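Local structure of aromatic-amino-acid:2-oxoglutarate transaminase (Candida albicans, 6HND) at residues Thr150-Tyr155 and Ser323-Thr329; Ala205-Lys209 and Val477-Phe481; Leu412-Ser416 and Ile502-Gly506; Lys454-Leu458 and Phe516-Glu522; Val469-Met475 and Ser486-Leu491. The protein probably transfers amino groups between aromatic amino acids and 2-oxo acids such as 2-oxoglutarate, with pyridoxal 5'-phosphate as its cofactor. All blocks are in the same frame, centred on the assembly; numbering follows the deposited sequence.

Contact 1 (Thr150-Tyr155 and Ser323-Thr329)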
# COMPACT_ATOMS: atom_id res chain seq x y z
N THR B 150 15.74 8.08 20.08
CA THR B 150 16.76 8.47 19.06
C THR B 150 16.66 9.94 18.67
O THR B 150 17.73 10.53 18.37
CB THR B 150 16.66 7.58 17.80
OG1 THR B 150 15.40 7.79 17.16
CG2 THR B 150 16.87 6.12 18.15
N HIS B 151 15.46 10.50 18.61
CA HIS B 151 15.20 11.80 17.91
C HIS B 151 13.97 12.52 18.47
O HIS B 151 13.11 12.87 17.67
CB HIS B 151 14.98 11.54 16.41
CG HIS B 151 16.19 11.15 15.63
ND1 HIS B 151 17.30 11.97 15.53
CD2 HIS B 151 16.43 10.08 14.84
CE1 HIS B 151 18.17 11.41 14.72
NE2 HIS B 151 17.66 10.25 14.27
N LYS B 152 13.89 12.71 19.79
CA LYS B 152 12.69 13.25 20.50
C LYS B 152 12.32 14.61 19.90
O LYS B 152 13.13 15.53 19.90
CB LYS B 152 12.98 13.38 22.00
CG LYS B 152 11.76 13.64 22.88
CD LYS B 152 12.14 13.96 24.31
CE LYS B 152 11.64 15.32 24.76
NZ LYS B 152 10.22 15.25 25.18
N PRO B 153 11.09 14.79 19.36
CA PRO B 153 10.63 16.11 18.94
C PRO B 153 10.65 17.13 20.10
O PRO B 153 10.46 16.76 21.24
CB PRO B 153 9.20 15.85 18.46
CG PRO B 153 9.20 14.39 18.07
CD PRO B 153 10.09 13.74 19.10
N ASN B 154 10.91 18.39 19.78
CA ASN B 154 11.01 19.48 20.77
C ASN B 154 9.63 20.10 20.99
O ASN B 154 9.56 21.34 21.05
CB ASN B 154 12.04 20.53 20.32
CG ASN B 154 12.48 21.47 21.43
OD1 ASN B 154 12.43 21.10 22.59
ND2 ASN B 154 12.85 22.68 21.08
N TYR B 155 8.57 19.28 21.03
CA TYR B 155 7.16 19.71 21.30
C TYR B 155 6.37 18.44 21.56
O TYR B 155 6.92 17.35 21.31
CB TYR B 155 6.56 20.56 20.16
CG TYR B 155 6.22 19.79 18.90
CD1 TYR B 155 7.22 19.43 18.00
CD2 TYR B 155 4.93 19.37 18.63
CE1 TYR B 155 6.96 18.67 16.87
CE2 TYR B 155 4.64 18.65 17.48
CZ TYR B 155 5.65 18.30 16.60
OH TYR B 155 5.37 17.55 15.49
N SER B 323 17.87 14.92 14.36
CA SER B 323 16.76 15.13 13.41
C SER B 323 16.28 16.58 13.50
O SER B 323 16.34 17.16 14.60
CB SER B 323 15.61 14.14 13.69
OG SER B 323 14.40 14.50 13.03
N TYR B 324 15.78 17.11 12.39
CA TYR B 324 14.97 18.35 12.34
C TYR B 324 13.82 18.31 13.36
O TYR B 324 13.38 19.39 13.77
CB TYR B 324 14.50 18.63 10.90
CG TYR B 324 15.58 19.28 10.06
CD1 TYR B 324 15.77 20.65 10.09
CD2 TYR B 324 16.43 18.53 9.26
CE1 TYR B 324 16.73 21.28 9.32
CE2 TYR B 324 17.40 19.13 8.48
CZ TYR B 324 17.56 20.51 8.52
OH TYR B 324 18.53 21.13 7.79
N LEU B 325 13.33 17.13 13.77
CA LEU B 325 12.26 17.00 14.80
C LEU B 325 12.75 17.65 16.11
O LEU B 325 11.92 18.18 16.88
CB LEU B 325 11.94 15.52 15.07
CG LEU B 325 11.17 14.73 14.00
CD1 LEU B 325 10.96 13.29 14.46
CD2 LEU B 325 9.83 15.37 13.65
N GLU B 326 14.06 17.53 16.36
CA GLU B 326 14.68 17.93 17.64
C GLU B 326 14.74 19.46 17.70
O GLU B 326 14.83 19.96 18.80
CB GLU B 326 16.04 17.24 17.81
CG GLU B 326 15.86 15.75 18.01
CD GLU B 326 17.13 14.91 17.96
OE1 GLU B 326 17.91 15.03 18.87
OE2 GLU B 326 17.28 14.11 17.02
N LEU B 327 14.65 20.14 16.55
CA LEU B 327 14.64 21.62 16.45
C LEU B 327 13.22 22.15 16.43
O LEU B 327 13.02 23.32 16.79
CB LEU B 327 15.37 22.02 15.17
CG LEU B 327 16.80 21.48 15.06
CD1 LEU B 327 17.48 22.04 13.84
CD2 LEU B 327 17.59 21.83 16.31
N ASP B 328 12.28 21.33 15.95
CA ASP B 328 10.88 21.72 15.64
C ASP B 328 10.13 21.95 16.95
O ASP B 328 10.21 21.07 17.85
CB ASP B 328 10.21 20.65 14.76
CG ASP B 328 8.90 21.07 14.13
OD1 ASP B 328 8.64 22.31 14.06
OD2 ASP B 328 8.17 20.16 13.68
N THR B 329 9.48 23.10 17.06
CA THR B 329 8.60 23.48 18.20
C THR B 329 7.12 23.54 17.76
O THR B 329 6.27 23.53 18.67
CB THR B 329 9.07 24.81 18.80
OG1 THR B 329 9.10 25.81 17.77
CG2 THR B 329 10.44 24.69 19.44
O HOH W 1 7.33 17.55 13.93

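Contact 2 (Ala205-Lys209 and Val477-Phe481)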
# COMPACT_ATOMS: atom_id res chain seq x y z
N ALA B 205 9.16 21.44 -8.67
CA ALA B 205 10.46 21.20 -8.00
C ALA B 205 11.46 22.27 -8.44
O ALA B 205 11.71 22.42 -9.65
CB ALA B 205 10.96 19.82 -8.34
N VAL B 206 12.00 23.01 -7.47
CA VAL B 206 13.10 23.99 -7.70
C VAL B 206 14.35 23.41 -7.05
O VAL B 206 14.35 23.06 -5.88
CB VAL B 206 12.70 25.37 -7.15
CG1 VAL B 206 13.90 26.26 -6.87
CG2 VAL B 206 11.71 26.03 -8.12
N PRO B 207 15.42 23.24 -7.85
CA PRO B 207 16.66 22.63 -7.38
C PRO B 207 17.46 23.54 -6.44
O PRO B 207 17.54 24.72 -6.70
CB PRO B 207 17.41 22.37 -8.69
CG PRO B 207 16.98 23.51 -9.59
CD PRO B 207 15.51 23.70 -9.25
N VAL B 208 18.00 22.98 -5.38
CA VAL B 208 18.85 23.67 -4.37
C VAL B 208 20.27 23.12 -4.54
O VAL B 208 20.46 21.89 -4.33
CB VAL B 208 18.31 23.44 -2.94
CG1 VAL B 208 19.34 23.79 -1.87
CG2 VAL B 208 17.01 24.20 -2.67
N LYS B 209 21.23 23.97 -4.89
CA LYS B 209 22.62 23.55 -5.23
C LYS B 209 23.25 22.81 -4.05
O LYS B 209 23.01 23.17 -2.89
CB LYS B 209 23.51 24.73 -5.62
CG LYS B 209 23.05 25.53 -6.83
CD LYS B 209 24.11 26.45 -7.42
CE LYS B 209 23.54 27.45 -8.40
NZ LYS B 209 24.62 28.20 -9.07
N VAL B 477 17.02 17.13 -10.30
CA VAL B 477 15.72 17.84 -10.44
C VAL B 477 15.67 18.45 -11.85
O VAL B 477 14.65 18.26 -12.53
CB VAL B 477 15.56 18.89 -9.33
CG1 VAL B 477 14.29 19.71 -9.53
CG2 VAL B 477 15.60 18.20 -7.96
N ASP B 478 16.76 19.08 -12.27
CA ASP B 478 16.87 19.79 -13.57
C ASP B 478 18.30 19.58 -14.10
O ASP B 478 19.26 20.06 -13.47
CB ASP B 478 16.55 21.28 -13.42
CG ASP B 478 16.37 22.00 -14.76
OD1 ASP B 478 17.37 22.15 -15.50
OD2 ASP B 478 15.23 22.39 -15.05
N LEU B 479 18.39 18.92 -15.24
CA LEU B 479 19.66 18.48 -15.85
C LEU B 479 20.49 19.71 -16.25
O LEU B 479 21.66 19.74 -15.89
CB LEU B 479 19.34 17.58 -17.04
CG LEU B 479 20.55 16.87 -17.66
CD1 LEU B 479 21.49 16.35 -16.58
CD2 LEU B 479 20.10 15.74 -18.59
N GLU B 480 19.89 20.68 -16.95
CA GLU B 480 20.63 21.90 -17.42
C GLU B 480 21.21 22.59 -16.19
O GLU B 480 22.41 22.95 -16.18
CB GLU B 480 19.72 22.84 -18.21
CG GLU B 480 19.93 22.76 -19.72
CD GLU B 480 21.34 23.10 -20.18
OE1 GLU B 480 21.90 22.31 -20.96
OE2 GLU B 480 21.90 24.13 -19.71
N PHE B 481 20.40 22.75 -15.15
CA PHE B 481 20.83 23.45 -13.92
C PHE B 481 22.09 22.81 -13.34
O PHE B 481 22.99 23.56 -12.95
CB PHE B 481 19.73 23.40 -12.88
CG PHE B 481 20.01 24.21 -11.65
CD1 PHE B 481 19.77 25.58 -11.63
CD2 PHE B 481 20.46 23.59 -10.49
CE1 PHE B 481 19.99 26.32 -10.47
CE2 PHE B 481 20.64 24.32 -9.33
CZ PHE B 481 20.42 25.69 -9.32

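Contact 3 (Leu412-Ser416 and Ile502-Gly506)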
# COMPACT_ATOMS: atom_id res chain seq x y z
N LEU B 412 36.67 -0.32 2.83
CA LEU B 412 37.20 -1.27 1.83
C LEU B 412 37.08 -0.65 0.43
O LEU B 412 38.11 -0.46 -0.25
CB LEU B 412 36.42 -2.58 1.94
CG LEU B 412 37.13 -3.83 1.46
CD1 LEU B 412 38.41 -4.08 2.25
CD2 LEU B 412 36.18 -5.02 1.57
N LEU B 413 35.87 -0.26 0.03
CA LEU B 413 35.65 0.35 -1.31
C LEU B 413 36.56 1.57 -1.47
O LEU B 413 37.13 1.74 -2.56
CB LEU B 413 34.17 0.72 -1.46
CG LEU B 413 33.83 1.47 -2.74
CD1 LEU B 413 34.12 0.60 -3.95
CD2 LEU B 413 32.37 1.93 -2.71
N LEU B 414 36.66 2.40 -0.42
CA LEU B 414 37.53 3.61 -0.44
C LEU B 414 39.01 3.20 -0.59
O LEU B 414 39.69 3.87 -1.38
CB LEU B 414 37.28 4.50 0.80
CG LEU B 414 36.42 5.73 0.52
CD1 LEU B 414 34.99 5.33 0.21
CD2 LEU B 414 36.44 6.70 1.68
N TYR B 415 39.47 2.16 0.11
CA TYR B 415 40.84 1.59 -0.03
C TYR B 415 41.02 1.17 -1.50
O TYR B 415 41.92 1.69 -2.19
CB TYR B 415 41.06 0.46 0.97
CG TYR B 415 42.41 -0.23 0.89
CD1 TYR B 415 43.55 0.37 1.41
CD2 TYR B 415 42.55 -1.48 0.29
CE1 TYR B 415 44.78 -0.24 1.32
CE2 TYR B 415 43.78 -2.10 0.20
CZ TYR B 415 44.90 -1.48 0.71
OH TYR B 415 46.13 -2.06 0.63
N SER B 416 40.14 0.32 -2.02
CA SER B 416 40.22 -0.20 -3.41
C SER B 416 40.45 0.96 -4.38
O SER B 416 41.09 0.74 -5.41
CB SER B 416 39.02 -1.01 -3.80
OG SER B 416 37.89 -0.18 -4.01
N ILE B 502 33.77 -6.36 -3.41
CA ILE B 502 33.96 -4.90 -3.17
C ILE B 502 35.32 -4.48 -3.72
O ILE B 502 35.37 -3.47 -4.46
CB ILE B 502 33.80 -4.55 -1.68
CG1 ILE B 502 32.32 -4.72 -1.30
CG2 ILE B 502 34.34 -3.15 -1.41
CD1 ILE B 502 32.04 -4.65 0.17
N LEU B 503 36.38 -5.25 -3.42
CA LEU B 503 37.75 -4.91 -3.90
C LEU B 503 37.72 -4.93 -5.42
O LEU B 503 38.24 -4.00 -6.01
CB LEU B 503 38.80 -5.86 -3.30
CG LEU B 503 38.99 -5.73 -1.78
CD1 LEU B 503 39.86 -6.85 -1.22
CD2 LEU B 503 39.56 -4.37 -1.40
N GLU B 504 37.06 -5.93 -6.01
CA GLU B 504 37.07 -6.17 -7.47
C GLU B 504 36.23 -5.09 -8.15
O GLU B 504 36.61 -4.67 -9.24
CB GLU B 504 36.59 -7.59 -7.80
CG GLU B 504 36.45 -7.90 -9.29
CD GLU B 504 37.69 -7.77 -10.18
OE1 GLU B 504 38.83 -7.76 -9.66
OE2 GLU B 504 37.49 -7.69 -11.41
N SER B 505 35.12 -4.66 -7.52
CA SER B 505 34.24 -3.57 -8.00
C SER B 505 35.09 -2.30 -8.14
O SER B 505 35.07 -1.66 -9.21
CB SER B 505 33.06 -3.38 -7.08
OG SER B 505 32.18 -4.50 -7.14
N GLY B 506 35.82 -1.95 -7.09
CA GLY B 506 36.61 -0.71 -7.06
C GLY B 506 37.74 -0.75 -8.07
O GLY B 506 38.01 0.30 -8.69

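Contact 4 (Lys454-Leu458 and Phe516-Glu522)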
# COMPACT_ATOMS: atom_id res chain seq x y z
N LYS B 454 30.86 13.35 -21.98
CA LYS B 454 32.03 12.51 -21.57
C LYS B 454 31.61 11.53 -20.48
O LYS B 454 32.17 10.40 -20.42
CB LYS B 454 33.19 13.37 -21.07
CG LYS B 454 33.89 14.21 -22.13
CD LYS B 454 34.21 13.42 -23.38
CE LYS B 454 35.29 14.07 -24.22
NZ LYS B 454 35.56 13.27 -25.43
N MET B 455 30.71 11.95 -19.60
CA MET B 455 30.24 11.06 -18.50
C MET B 455 29.47 9.89 -19.13
O MET B 455 29.69 8.77 -18.66
CB MET B 455 29.38 11.83 -17.48
CG MET B 455 30.20 12.77 -16.58
SD MET B 455 31.43 11.92 -15.52
CE MET B 455 30.33 10.93 -14.51
N LYS B 456 28.69 10.11 -20.19
CA LYS B 456 27.93 9.01 -20.89
C LYS B 456 28.92 8.06 -21.56
O LYS B 456 28.75 6.85 -21.44
CB LYS B 456 26.93 9.55 -21.91
CG LYS B 456 25.69 10.19 -21.32
CD LYS B 456 24.97 11.12 -22.28
CE LYS B 456 23.83 11.87 -21.62
NZ LYS B 456 23.27 12.91 -22.51
N LEU B 457 29.95 8.60 -22.21
CA LEU B 457 31.00 7.81 -22.88
C LEU B 457 31.74 6.97 -21.83
O LEU B 457 31.93 5.77 -22.08
CB LEU B 457 31.93 8.79 -23.61
CG LEU B 457 32.66 8.22 -24.82
CD1 LEU B 457 31.67 7.63 -25.81
CD2 LEU B 457 33.52 9.28 -25.48
N LEU B 458 32.04 7.56 -20.67
CA LEU B 458 32.74 6.88 -19.55
C LEU B 458 31.82 5.78 -18.99
O LEU B 458 32.34 4.70 -18.62
CB LEU B 458 33.12 7.92 -18.48
CG LEU B 458 33.83 7.39 -17.25
CD1 LEU B 458 34.99 6.48 -17.61
CD2 LEU B 458 34.31 8.54 -16.36
N PHE B 516 40.09 5.26 -19.78
CA PHE B 516 39.29 6.30 -20.47
C PHE B 516 40.13 7.57 -20.56
O PHE B 516 40.18 8.18 -21.66
CB PHE B 516 37.94 6.48 -19.77
CG PHE B 516 37.13 7.65 -20.25
CD1 PHE B 516 36.37 7.56 -21.40
CD2 PHE B 516 37.08 8.82 -19.52
CE1 PHE B 516 35.61 8.63 -21.83
CE2 PHE B 516 36.32 9.89 -19.95
CZ PHE B 516 35.59 9.80 -21.11
N PHE B 517 40.80 7.94 -19.46
CA PHE B 517 41.72 9.11 -19.38
C PHE B 517 42.96 8.91 -20.27
O PHE B 517 43.30 9.84 -21.05
CB PHE B 517 42.06 9.42 -17.92
CG PHE B 517 41.13 10.42 -17.27
CD1 PHE B 517 39.86 10.05 -16.86
CD2 PHE B 517 41.52 11.75 -17.11
CE1 PHE B 517 39.01 10.97 -16.27
CE2 PHE B 517 40.67 12.67 -16.53
CZ PHE B 517 39.42 12.28 -16.11
N SER B 518 43.59 7.73 -20.22
CA SER B 518 44.75 7.34 -21.07
C SER B 518 44.38 7.48 -22.56
O SER B 518 45.24 7.92 -23.34
CB SER B 518 45.23 5.95 -20.75
OG SER B 518 45.44 5.80 -19.34
N ASN B 519 43.13 7.15 -22.92
CA ASN B 519 42.59 7.22 -24.30
C ASN B 519 42.29 8.67 -24.72
O ASN B 519 41.80 8.83 -25.85
CB ASN B 519 41.33 6.37 -24.46
CG ASN B 519 41.57 4.90 -24.26
OD1 ASN B 519 42.70 4.46 -24.12
ND2 ASN B 519 40.49 4.13 -24.21
N GLY B 520 42.57 9.67 -23.89
CA GLY B 520 42.23 11.08 -24.16
C GLY B 520 40.74 11.37 -23.97
O GLY B 520 40.26 12.35 -24.60
N LEU B 521 40.04 10.60 -23.13
CA LEU B 521 38.60 10.74 -22.76
C LEU B 521 37.75 10.21 -23.92
O LEU B 521 36.90 10.96 -24.45
CB LEU B 521 38.25 12.20 -22.43
CG LEU B 521 39.12 12.86 -21.37
CD1 LEU B 521 38.99 14.38 -21.44
CD2 LEU B 521 38.77 12.34 -19.98
N GLU B 522 38.00 8.94 -24.26
CA GLU B 522 37.47 8.24 -25.45
C GLU B 522 37.32 6.78 -25.06
O GLU B 522 38.15 6.35 -24.25
CB GLU B 522 38.40 8.35 -26.66
CG GLU B 522 38.49 9.75 -27.28
CD GLU B 522 37.17 10.24 -27.82
OE1 GLU B 522 36.24 9.39 -27.90
OE2 GLU B 522 37.05 11.47 -28.12

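Contact 5 (Val469-Met475 and Ser486-Leu491)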
# COMPACT_ATOMS: atom_id res chain seq x y z
N VAL B 469 27.22 1.33 -12.23
CA VAL B 469 27.08 2.50 -11.33
C VAL B 469 25.93 3.37 -11.84
O VAL B 469 25.39 3.07 -12.90
CB VAL B 469 28.38 3.31 -11.20
CG1 VAL B 469 29.50 2.47 -10.64
CG2 VAL B 469 28.80 3.95 -12.52
N VAL B 470 25.57 4.41 -11.07
CA VAL B 470 24.52 5.40 -11.41
C VAL B 470 25.22 6.71 -11.67
O VAL B 470 25.88 7.21 -10.77
CB VAL B 470 23.47 5.51 -10.30
CG1 VAL B 470 22.41 6.56 -10.61
CG2 VAL B 470 22.81 4.18 -10.05
N PRO B 471 25.12 7.30 -12.88
CA PRO B 471 25.62 8.65 -13.13
C PRO B 471 24.74 9.69 -12.43
O PRO B 471 23.53 9.50 -12.34
CB PRO B 471 25.52 8.78 -14.66
CG PRO B 471 24.34 7.91 -15.01
CD PRO B 471 24.46 6.74 -14.07
N GLY B 472 25.36 10.76 -11.93
CA GLY B 472 24.69 11.84 -11.19
C GLY B 472 23.64 12.54 -12.04
O GLY B 472 22.63 12.99 -11.46
N TYR B 473 23.84 12.61 -13.36
CA TYR B 473 22.90 13.29 -14.28
C TYR B 473 21.54 12.56 -14.26
O TYR B 473 20.53 13.22 -14.51
CB TYR B 473 23.49 13.47 -15.68
CG TYR B 473 24.00 12.23 -16.36
CD1 TYR B 473 23.12 11.28 -16.86
CD2 TYR B 473 25.35 12.03 -16.55
CE1 TYR B 473 23.59 10.14 -17.50
CE2 TYR B 473 25.83 10.92 -17.22
CZ TYR B 473 24.94 9.97 -17.69
OH TYR B 473 25.42 8.86 -18.31
N ASN B 474 21.48 11.28 -13.88
CA ASN B 474 20.19 10.55 -13.75
C ASN B 474 19.46 10.93 -12.45
O ASN B 474 18.29 10.50 -12.28
CB ASN B 474 20.38 9.04 -13.84
CG ASN B 474 20.50 8.53 -15.26
OD1 ASN B 474 20.34 9.29 -16.22
ND2 ASN B 474 20.76 7.24 -15.40
N MET B 475 20.06 11.70 -11.54
CA MET B 475 19.41 11.90 -10.21
C MET B 475 19.19 13.39 -9.94
O MET B 475 19.20 13.79 -8.77
CB MET B 475 20.26 11.27 -9.12
CG MET B 475 20.16 9.75 -9.17
SD MET B 475 21.29 8.98 -7.98
CE MET B 475 22.84 9.64 -8.59
N SER B 486 27.64 17.40 -12.44
CA SER B 486 27.13 16.04 -12.78
C SER B 486 28.29 15.09 -13.03
O SER B 486 28.02 13.92 -13.37
CB SER B 486 26.22 16.09 -13.97
OG SER B 486 25.00 16.71 -13.61
N ASN B 487 29.53 15.57 -12.84
CA ASN B 487 30.77 14.78 -13.11
C ASN B 487 31.03 13.78 -11.98
O ASN B 487 32.12 13.78 -11.40
CB ASN B 487 31.97 15.70 -13.35
CG ASN B 487 32.26 16.63 -12.18
OD1 ASN B 487 31.33 17.15 -11.56
ND2 ASN B 487 33.54 16.79 -11.88
N PHE B 488 30.08 12.90 -11.68
CA PHE B 488 30.30 11.88 -10.62
C PHE B 488 29.42 10.67 -10.89
O PHE B 488 28.38 10.82 -11.52
CB PHE B 488 30.06 12.44 -9.21
CG PHE B 488 28.64 12.79 -8.86
CD1 PHE B 488 28.15 14.06 -9.11
CD2 PHE B 488 27.83 11.89 -8.21
CE1 PHE B 488 26.86 14.41 -8.72
CE2 PHE B 488 26.52 12.21 -7.86
CZ PHE B 488 26.04 13.47 -8.12
N PHE B 489 29.84 9.54 -10.36
CA PHE B 489 29.01 8.32 -10.22
C PHE B 489 28.71 8.11 -8.74
O PHE B 489 29.57 8.38 -7.91
CB PHE B 489 29.73 7.11 -10.81
CG PHE B 489 30.06 7.25 -12.26
CD1 PHE B 489 29.06 7.16 -13.22
CD2 PHE B 489 31.37 7.41 -12.67
CE1 PHE B 489 29.37 7.28 -14.57
CE2 PHE B 489 31.67 7.57 -14.02
CZ PHE B 489 30.67 7.50 -14.97
N ARG B 490 27.48 7.67 -8.44
CA ARG B 490 27.10 7.21 -7.09
C ARG B 490 27.46 5.74 -7.03
O ARG B 490 27.05 4.99 -7.94
CB ARG B 490 25.60 7.37 -6.82
CG ARG B 490 25.20 7.02 -5.39
CD ARG B 490 23.69 6.89 -5.24
NE ARG B 490 23.23 5.64 -5.79
CZ ARG B 490 21.98 5.24 -5.83
NH1 ARG B 490 21.03 6.00 -5.33
NH2 ARG B 490 21.68 4.08 -6.38
N LEU B 491 28.13 5.36 -5.94
CA LEU B 491 28.53 3.95 -5.68
C LEU B 491 27.77 3.47 -4.47
O LEU B 491 27.64 4.26 -3.53
CB LEU B 491 30.03 3.89 -5.42
CG LEU B 491 30.91 4.66 -6.41
CD1 LEU B 491 32.36 4.60 -5.96
CD2 LEU B 491 30.76 4.09 -7.81

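Contact 1 (Thr150-Tyr155 and Ser323-Thr329)
Near the C-terminal end of helix 137-151, the His-151 imidazole (chi1 m) swings over to the turn at Ser-323-Thr-329. Its ND1 donates to Glu-326 OE2 at 2.6 Å, in the ring plane. Glu-326 has m and t for its first two chi angles, which carry the carboxylate back over its own turn, so OE2 also accepts from Ser-323 N at 2.8 Å. Ser-323, in the t rotamer, makes an ST turn: OG accepts from Leu-325 N at 2.9 Å, while Glu-279 also binds this hydroxyl.

Pro-153 lays CA against Leu-325 O (3.2 Å, a CA-H...O contact), and its CG meets Leu-325 CD1 at 4.2 Å. The same carbonyl accepts from Asn-154 N at 3.1 Å. The p rotamer of Tyr-155 sets its ring edge by Asp-328 O, and one water links Tyr-155 OH (2.5 Å) to Asp-328 OD2 (2.8 Å). Asp-328 OD1 is held by Tyr-267.

The contact ties helix 137-151 to the loop between helix 312-319 and strand 333-338, within the large, cofactor-binding domain built on the seven-stranded mixed sheet. Leu-325 rests on Val-333 and Arg-335 of that strand; Tyr-324 and Leu-327 pack on helix 260-272.

Contact 2 (Ala205-Lys209 and Val477-Phe481)
Phe-481, Pro-207 and Val-477 have the most surface buried here, and they join the edge strand 204-208 of the large mixed sheet to the start of the short helix 479-482. Pro-207 is central. It points CG at the face of Phe-481, 3.7 Å from the centroid of that ring and 14° off the normal, a CH-pi contact. A proline suits an edge strand: Val-206 and Val-208 bond to strand 183-187 and carry the pairing, so the missing amide hydrogen of Pro-207 need not disturb it, and the rigid ring offers polarised C-H groups to the aromatic face.

Phe-481 reaches the strand from the first turn of its helix. That turn is fixed by Asp-478 at the N-cap, whose OD1 accepts from Phe-481 N at 3.1 Å. The far end of the ring extends the contact to Lys-209, where Phe-481 CZ is 3.6 Å from Lys-209 CG, so the lysine contributes its aliphatic stem.

Val-477 fills the other end. Its CB is 4.0 Å from Pro-207 CB and its CG1 is 3.5 Å from Ala-205 CB, the small alanine letting the branched valine come close.

Between the two segments the chemistry is entirely apolar. Adhesion rests on shape, on buried hydrocarbon and on the CH-pi contact, without a hydrogen bond between the segments; the one capping bond acts within the helical segment, probably helping to fix how Phe-481 is presented.

Contact 3 (Leu412-Ser416 and Ile502-Gly506)
Ile-502, in the first turn of helix 499-518, points its beta-branched side chain at helix 392-418. Its CG2 lies 3.6 Å from Leu-413 N, 3.9 Å from Leu-413 CB and 4.0 Å from Leu-412 CD2, so one methyl sits against backbone and leucine side chains together. Leu-503 follows on the flank. Its CB starts out sideways, but the longer side chain brings CD2 to 3.8 Å from Leu-412 CG and to 4.5 Å from Tyr-415 CD2, at the edge of that ring, toward the more exposed side.

Glu-504 has its CA-to-CB bond pointing away, and its carboxylate forms a salt bridge with Arg-508. Ser-505 OG is hydrogen-bonded to Glu-501 O, and Ser-505 packs on Leu-39 of the second subunit. Gly-506 brings the helix face back to the contact. Ser-416 OG comes within 3.3 Å of Gly-506 CA, where any side chain would clash; the hydroxyl itself donates to Leu-413 O at 2.5 Å, so it can lie against bare backbone with its hydrogen already used.

Over these short segments the axes approach to 8.2 Å at -39°, running roughly the same way. This is helix-helix packing of the family's C-terminal alpha/beta domain, where helices 392-418 and 499-518 lie beside the antiparallel sheet containing strand 438-443.

Contact 4 (Lys454-Leu458 and Phe516-Glu522)
Lys-454 NZ donates to Leu-521 O at 2.8 Å, reaching a chain turn just past helix 499-518, which ends in a Schellman motif. The same ammonium makes a longer salt bridge to Glu-522 OE2 at 3.6 Å. Both Glu-522 and Lys-454 also touch crystal neighbours, near the C-terminal histidine tag.

Gly-520 and Leu-521 both have positive phi, which glycine tolerates best, and the turn they make presents Leu-521 O to Lys-454 NZ. It is closed by Leu-521 N to Phe-516 O at 2.8 Å.

Beneath these polar contacts lies the packing of helix 451-465 on helix 499-518 in the C-terminal domain. Phe-516, a flat ring large enough to span a helix turn, has its CZ 3.5 Å from Lys-454 O and its CE1 4.1 Å from Leu-457 CB. Leu-458 CD1 touches Phe-516 CG at 3.6 Å, while Leu-458 CB sits over the ring face, 4.0 Å from the Phe-516 centroid.

Contact 5 (Val469-Met475 and Ser486-Leu491)
Val-469 and Pro-471 pack on Phe-489 at the apolar centre of this antiparallel pairing, the edge of the C-terminal domain sheet. Val-469 CG2 is 3.3 Å from Phe-489 CD1 and Pro-471 CB is 4.1 Å from Phe-489 CE1; Val-469 CG1 also meets Leu-491 CD2 at 3.5 Å. Gly-472, starting a 3-10 turn, lies over the ring of Phe-488, its CA 4.0 Å from the centroid, where a side chain would clash.

On the opposite sheet face, Val-470 and Met-475 flank Arg-490, with Met-475 CE 4.0 Å from Arg-490 CB. Arg-490 NH1 is hydrogen-bonded to OD1 of Asn-252, which binds pyridoxal phosphate, and NH2 to Ser-42 O of the second subunit. This placement is consistent with the substrate-carboxylate arginine of related aminotransferases.

Pro-471 and Phe-489 form the non-hydrogen-bonded pair. Two backbone bonds flank it: Gly-472 N gives to Phe-488 O at 3.0 Å, and Arg-490 N to Val-470 O at 2.9 Å.

In the fold
From the N terminus, contact 1 opens first, and its loop closes when the chain returns at Ser-323, after much of the large mixed sheet has been built. Contact 2 opens inside that loop, crosses it, and closes only at Val-477, joining the large sheet's edge strand to the C-terminal region. Contact 3 begins at Leu-412 and contact 4 at Lys-454; these two cross, and both finish on helix 499-518. Contact 5, which pairs strands 470-471 and 488-492 across a connection holding helix 479-482, lies within both of their loops, while contact 2 crosses all three. Contact 5 touches contacts 2, 3 and 4, so the small sheet joins the C-terminal helices, whereas contact 1 stands apart.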